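Local structure of peptidoglycan synthetase penicillin-binding protein 3 (Bifidobacterium adolescentis, 4YE5) at residues 332-337 with 562-566. The protein probably binds penicillin and, as a member of the transpeptidase family, probably cross-links peptidoglycan strands during cell-wall synthesis. Residues are numbered along the deposited sequence; the frame is centred on the assembly and turned at random.
Sequences HWTLAG and IPVNW
H332 and W566 lie ring on ring where the last residue of the chain meets strand 331-334. The imidazole sits in an offset stack over the six-membered ring of the indole, centroids 3.8 Å apart and planes only 2° from parallel. H332 CB adds a CH-pi contact, 3.6 Å from the centroid of the five-membered ring, so the histidine spans both rings of one indole face. The W566 torsion sets this up: CG stands between the backbone N and the carbonyl carbon (chi1 57°), which folds the indole back over the strand. Its NE1 donates to the O of F309 on the neighbouring strand 308-311, which helps hold the indole's orientation; tryptophan suits the place by offering both a broad face for the histidine and an N-H at its edge.

Two backbone hydrogen bonds flank W333 and N565, an antiparallel non-hydrogen-bonded pair that forms a single beta bridge. W566 N donates to H332 O at 3.1 Å, and T334 N donates to V564 O, also at 3.1 Å. V564 O is approached as well by the CA of G337, 3.3 Å away in a CA-H...O contact, for which a residue without a side chain leaves room.

T334 is the N-cap of helix 335-340. Its OG1 accepts from G337 N (3.2 Å) and donates to P563 O (2.6 Å), a double role that suits a hydroxyl; placed between its own N and carbonyl carbon (chi1 62°), OG1 meets both. V564 CG1 and I562 CG2 lie loosely against A336 CB, whose small methyl suits the place beside helix 455-470.

The C-terminal tail thus lies along a strand-to-helix junction of the transpeptidase domain, joined to it mainly by main-chain atoms and one threonine hydroxyl, while the H332-W566 stack adds a side-chain-specific contact at the chain end.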
ATOM      1  N   HIS A 332      -4.318  34.984  27.567  1.00 35.47           N
ATOM      2  CA  HIS A 332      -2.882  35.194  27.719  1.00 37.94           C
ATOM      3  C   HIS A 332      -2.144  33.907  27.370  1.00 37.94           C
ATOM      4  O   HIS A 332      -1.746  33.149  28.255  1.00 36.05           O
ATOM      5  CB  HIS A 332      -2.544  35.587  29.157  1.00 42.71           C
ATOM      6  CG  HIS A 332      -2.945  36.983  29.521  1.00 51.61           C
ATOM      7  ND1 HIS A 332      -2.607  37.565  30.725  1.00 53.21           N
ATOM      8  CD2 HIS A 332      -3.655  37.917  28.840  1.00 56.37           C
ATOM      9  CE1 HIS A 332      -3.090  38.792  30.772  1.00 51.76           C
ATOM     10  NE2 HIS A 332      -3.732  39.031  29.641  1.00 54.40           N
ATOM     11  N   TRP A 333      -1.965  33.666  26.077  1.00 33.57           N
ATOM     12  CA  TRP A 333      -1.330  32.447  25.593  1.00 29.24           C
ATOM     13  C   TRP A 333       0.040  32.729  24.997  1.00 30.51           C
ATOM     14  O   TRP A 333       0.247  33.774  24.377  1.00 28.29           O
ATOM     15  CB  TRP A 333      -2.208  31.788  24.534  1.00 27.67           C
ATOM     16  CG  TRP A 333      -3.500  31.213  25.075  1.00 32.25           C
ATOM     17  CD1 TRP A 333      -3.729  30.762  26.341  1.00 32.05           C
ATOM     18  CD2 TRP A 333      -4.733  31.033  24.357  1.00 28.24           C
ATOM     19  NE1 TRP A 333      -5.027  30.311  26.458  1.00 28.26           N
ATOM     20  CE2 TRP A 333      -5.663  30.470  25.256  1.00 26.31           C
ATOM     21  CE3 TRP A 333      -5.135  31.293  23.042  1.00 29.69           C
ATOM     22  CZ2 TRP A 333      -6.980  30.166  24.887  1.00 25.21           C
ATOM     23  CZ3 TRP A 333      -6.448  30.984  22.672  1.00 30.55           C
ATOM     24  CH2 TRP A 333      -7.348  30.423  23.596  1.00 30.32           C
ATOM     25  N   THR A 334       0.972  31.801  25.187  1.00 26.64           N
ATOM     26  CA  THR A 334       2.223  31.840  24.439  1.00 26.90           C
ATOM     27  C   THR A 334       2.001  31.250  23.056  1.00 29.89           C
ATOM     28  O   THR A 334       0.913  30.764  22.750  1.00 25.64           O
ATOM     29  CB  THR A 334       3.302  31.018  25.119  1.00 26.25           C
ATOM     30  OG1 THR A 334       2.876  29.650  25.168  1.00 26.75           O
ATOM     31  CG2 THR A 334       3.587  31.569  26.542  1.00 27.84           C
ATOM     32  N   LEU A 335       3.030  31.283  22.211  1.00 29.44           N
ATOM     33  CA  LEU A 335       2.892  30.696  20.885  1.00 25.85           C
ATOM     34  C   LEU A 335       2.581  29.199  21.004  1.00 27.72           C
ATOM     35  O   LEU A 335       1.740  28.681  20.275  1.00 23.13           O
ATOM     36  CB  LEU A 335       4.151  30.906  20.045  1.00 23.84           C
ATOM     37  CG  LEU A 335       4.008  30.523  18.567  1.00 26.70           C
ATOM     38  CD1 LEU A 335       2.970  31.410  17.897  1.00 31.53           C
ATOM     39  CD2 LEU A 335       5.349  30.627  17.856  1.00 29.29           C
ATOM     40  N   ALA A 336       3.246  28.522  21.940  1.00 23.52           N
ATOM     41  CA  ALA A 336       2.946  27.119  22.213  1.00 24.05           C
ATOM     42  C   ALA A 336       1.471  26.931  22.606  1.00 20.59           C
ATOM     43  O   ALA A 336       0.815  25.982  22.163  1.00 23.46           O
ATOM     44  CB  ALA A 336       3.873  26.575  23.302  1.00 21.27           C
ATOM     45  N   GLY A 337       0.944  27.846  23.413  1.00 21.72           N
ATOM     46  CA  GLY A 337      -0.457  27.777  23.823  1.00 23.59           C
ATOM     47  C   GLY A 337      -1.444  27.988  22.683  1.00 22.59           C
ATOM     48  O   GLY A 337      -2.531  27.410  22.677  1.00 25.15           O
ATOM     49  N   ILE A 562       7.468  23.726  27.801  1.00 28.29           N
ATOM     50  CA  ILE A 562       7.470  25.137  27.453  1.00 29.51           C
ATOM     51  C   ILE A 562       6.098  25.678  27.845  1.00 33.17           C
ATOM     52  O   ILE A 562       5.089  25.063  27.533  1.00 26.05           O
ATOM     53  CB  ILE A 562       7.770  25.342  25.952  1.00 28.07           C
ATOM     54  CG1 ILE A 562       9.211  24.904  25.646  1.00 35.49           C
ATOM     55  CG2 ILE A 562       7.570  26.805  25.541  1.00 24.35           C
ATOM     56  CD1 ILE A 562       9.484  24.658  24.175  1.00 32.21           C
ATOM     57  N   PRO A 563       6.062  26.805  28.576  1.00 33.66           N
ATOM     58  CA  PRO A 563       4.783  27.352  29.056  1.00 30.08           C
ATOM     59  C   PRO A 563       3.789  27.646  27.937  1.00 31.34           C
ATOM     60  O   PRO A 563       4.165  28.138  26.862  1.00 24.98           O
ATOM     61  CB  PRO A 563       5.191  28.652  29.788  1.00 36.30           C
ATOM     62  CG  PRO A 563       6.636  28.898  29.397  1.00 40.53           C
ATOM     63  CD  PRO A 563       7.218  27.549  29.104  1.00 37.99           C
ATOM     64  N   VAL A 564       2.524  27.337  28.196  1.00 24.86           N
ATOM     65  CA  VAL A 564       1.458  27.550  27.213  1.00 24.68           C
ATOM     66  C   VAL A 564       0.670  28.831  27.507  1.00 26.66           C
ATOM     67  O   VAL A 564      -0.137  29.297  26.693  1.00 26.76           O
ATOM     68  CB  VAL A 564       0.494  26.348  27.184  1.00 30.26           C
ATOM     69  CG1 VAL A 564       1.095  25.205  26.375  1.00 25.62           C
ATOM     70  CG2 VAL A 564       0.161  25.891  28.632  1.00 26.81           C
ATOM     71  N   ASN A 565       0.886  29.395  28.683  1.00 28.52           N
ATOM     72  CA  ASN A 565       0.280  30.687  28.999  1.00 33.03           C
ATOM     73  C   ASN A 565       1.238  31.582  29.762  1.00 34.09           C
ATOM     74  O   ASN A 565       2.363  31.183  30.058  1.00 33.97           O
ATOM     75  CB  ASN A 565      -1.034  30.509  29.765  1.00 38.98           C
ATOM     76  CG  ASN A 565      -0.920  29.504  30.893  1.00 47.03           C
ATOM     77  OD1 ASN A 565       0.011  29.565  31.695  1.00 49.12           O
ATOM     78  ND2 ASN A 565      -1.862  28.563  30.952  1.00 42.10           N
ATOM     79  N   TRP A 566       0.793  32.800  30.059  1.00 33.32           N
ATOM     80  CA  TRP A 566       1.587  33.728  30.847  1.00 38.80           C
ATOM     81  C   TRP A 566       0.637  34.560  31.706  1.00 44.60           C
ATOM     82  O   TRP A 566      -0.585  34.482  31.526  1.00 41.35           O
ATOM     83  CB  TRP A 566       2.421  34.627  29.932  1.00 33.62           C
ATOM     84  CG  TRP A 566       1.594  35.389  28.943  1.00 38.10           C
ATOM     85  CD1 TRP A 566       1.134  34.943  27.729  1.00 38.01           C
ATOM     86  CD2 TRP A 566       1.114  36.731  29.082  1.00 42.60           C
ATOM     87  NE1 TRP A 566       0.402  35.929  27.108  1.00 37.72           N
ATOM     88  CE2 TRP A 566       0.378  37.037  27.917  1.00 42.42           C
ATOM     89  CE3 TRP A 566       1.237  37.709  30.080  1.00 47.10           C
ATOM     90  CZ2 TRP A 566      -0.232  38.279  27.726  1.00 44.60           C
ATOM     91  CZ3 TRP A 566       0.631  38.934  29.886  1.00 49.15           C
ATOM     92  CH2 TRP A 566      -0.092  39.210  28.719  1.00 49.65           C
ATOM     93  OXT TRP A 566       1.068  35.305  32.588  1.00 44.26           O
TER